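Side-chain contact in exosome complex component Rrp42 (Methanothermobacter thermautotrophicus, PDB 2WNR), which is predicted to be a non-catalytic exosome component that helps shape the Rrp41 active site in a complex that degrades RNA: residues C196-I201 / L248-I253. Numbering follows the deposited sequence.
Sequences CTFAKI and LKAVSI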
loop_
_atom_site.group_PDB
_atom_site.type_symbol
_atom_site.label_atom_id
_atom_site.label_comp_id
_atom_site.label_asym_id
_atom_site.label_seq_id
_atom_site.Cartn_x
_atom_site.Cartn_y
_atom_site.Cartn_z
ATOM N N CYS A 196 18.051 -3.120 -29.798
ATOM C CA CYS A 196 17.703 -2.076 -30.746
ATOM C C CYS A 196 16.196 -1.862 -30.744
ATOM O O CYS A 196 15.433 -2.823 -30.863
ATOM C CB CYS A 196 18.148 -2.486 -32.140
ATOM S SG CYS A 196 19.919 -2.518 -32.366
ATOM N N THR A 197 15.777 -0.605 -30.601
ATOM C CA THR A 197 14.369 -0.237 -30.663
ATOM C C THR A 197 14.112 0.565 -31.926
ATOM O O THR A 197 14.841 1.509 -32.231
ATOM C CB THR A 197 13.934 0.586 -29.437
ATOM O OG1 THR A 197 14.069 -0.213 -28.260
ATOM C CG2 THR A 197 12.483 1.004 -29.548
ATOM N N PHE A 198 13.067 0.175 -32.650
ATOM C CA PHE A 198 12.659 0.828 -33.890
ATOM C C PHE A 198 11.283 1.444 -33.731
ATOM O O PHE A 198 10.456 0.930 -32.989
ATOM C CB PHE A 198 12.603 -0.190 -35.030
ATOM C CG PHE A 198 13.896 -0.895 -35.273
ATOM C CD1 PHE A 198 14.734 -0.488 -36.293
ATOM C CD2 PHE A 198 14.278 -1.973 -34.481
ATOM C CE1 PHE A 198 15.941 -1.142 -36.521
ATOM C CE2 PHE A 198 15.483 -2.634 -34.702
ATOM C CZ PHE A 198 16.315 -2.222 -35.720
ATOM N N ALA A 199 11.032 2.528 -34.447
ATOM C CA ALA A 199 9.726 3.163 -34.434
ATOM C C ALA A 199 9.130 3.193 -35.835
ATOM O O ALA A 199 9.779 3.647 -36.777
ATOM C CB ALA A 199 9.832 4.572 -33.869
ATOM N N LYS A 200 7.900 2.699 -35.967
ATOM C CA LYS A 200 7.168 2.795 -37.231
ATOM C C LYS A 200 6.564 4.185 -37.390
ATOM O O LYS A 200 5.656 4.575 -36.648
ATOM C CB LYS A 200 6.077 1.728 -37.314
ATOM C CG LYS A 200 5.183 1.802 -38.561
ATOM C CD LYS A 200 5.800 1.110 -39.767
ATOM C CE LYS A 200 4.864 1.152 -40.965
ATOM N NZ LYS A 200 3.672 0.275 -40.840
ATOM N N ILE A 201 7.094 4.930 -38.352
ATOM C CA ILE A 201 6.567 6.231 -38.713
ATOM C C ILE A 201 6.354 6.189 -40.214
ATOM O O ILE A 201 7.234 5.732 -40.957
ATOM C CB ILE A 201 7.522 7.388 -38.316
ATOM C CG1 ILE A 201 7.726 7.411 -36.797
ATOM C CG2 ILE A 201 6.950 8.727 -38.767
ATOM C CD1 ILE A 201 9.041 8.009 -36.334
ATOM N N LEU A 248 10.324 -8.299 -39.686
ATOM C CA LEU A 248 11.483 -9.008 -40.224
ATOM C C LEU A 248 12.606 -8.060 -40.638
ATOM O O LEU A 248 13.788 -8.404 -40.526
ATOM C CB LEU A 248 11.072 -9.906 -41.388
ATOM C CG LEU A 248 10.105 -11.053 -41.068
ATOM C CD1 LEU A 248 9.853 -11.851 -42.332
ATOM C CD2 LEU A 248 10.614 -11.977 -39.955
ATOM N N LYS A 249 12.230 -6.874 -41.111
ATOM C CA LYS A 249 13.195 -5.832 -41.449
ATOM C C LYS A 249 13.919 -5.370 -40.185
ATOM O O LYS A 249 15.143 -5.262 -40.170
ATOM C CB LYS A 249 12.504 -4.659 -42.156
ATOM C CG LYS A 249 13.448 -3.575 -42.661
ATOM C CD LYS A 249 12.778 -2.662 -43.683
ATOM C CE LYS A 249 13.704 -1.498 -44.055
ATOM N NZ LYS A 249 13.259 -0.786 -45.288
ATOM N N ALA A 250 13.154 -5.116 -39.127
ATOM C CA ALA A 250 13.716 -4.733 -37.830
ATOM C C ALA A 250 14.688 -5.778 -37.276
ATOM O O ALA A 250 15.757 -5.423 -36.803
ATOM C CB ALA A 250 12.604 -4.425 -36.821
ATOM N N VAL A 251 14.326 -7.057 -37.338
ATOM C CA VAL A 251 15.264 -8.122 -36.992
ATOM C C VAL A 251 16.550 -7.949 -37.799
ATOM O O VAL A 251 17.639 -7.832 -37.229
ATOM C CB VAL A 251 14.657 -9.530 -37.229
ATOM C CG1 VAL A 251 15.740 -10.611 -37.183
ATOM C CG2 VAL A 251 13.551 -9.805 -36.210
ATOM N N SER A 252 16.406 -7.895 -39.119
ATOM C CA SER A 252 17.545 -7.759 -40.023
ATOM C C SER A 252 18.510 -6.661 -39.566
ATOM O O SER A 252 19.682 -6.944 -39.306
ATOM C CB SER A 252 17.071 -7.525 -41.464
ATOM O OG SER A 252 18.165 -7.477 -42.361
ATOM N N ILE A 253 18.017 -5.427 -39.444
ATOM C CA ILE A 253 18.850 -4.322 -38.955
ATOM C C ILE A 253 19.431 -4.638 -37.575
ATOM O O ILE A 253 20.648 -4.566 -37.391
ATOM C CB ILE A 253 18.125 -2.932 -38.948
ATOM C CG1 ILE A 253 17.915 -2.408 -40.373
ATOM C CG2 ILE A 253 18.935 -1.908 -38.205
ATOM C CD1 ILE A 253 16.475 -2.347 -40.788
#
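F198 lays one face of its ring over the methyl of A250, a CH-pi contact in which CB stands 4.0 Å from the F198 ring centroid and 20° off the ring normal. The methyl is displaced toward the rim, so its shortest approach is from A250 CB to F198 CD2, 3.8 Å. The backbone O of A250 also lies against the CZ and CE2 end of the ring, in van der Waals contact. I253 meets the same ring differently: its CG2 branch lies near the ring plane and abuts the edge, 3.5 Å from F198 CE1. That branch is the one anti to the backbone N of I253, which directs it at the phenyl rim while CG1 takes the position beside the nitrogen. No hydrogen bond crosses the interface; the two segments bury 171 Å² between them, and all three touching residues are buried. A250 and I253, three positions apart, present one side of helix 244-268 to the strand. This helix covers one face of the antiparallel four-stranded sheet in the C-terminal half of this RNase PH-family subunit. Beside F198, I221 of strand 219-226 and L207 of strand 204-207 continue the apolar layer beneath the helix, while A254 extends it along the helix itself.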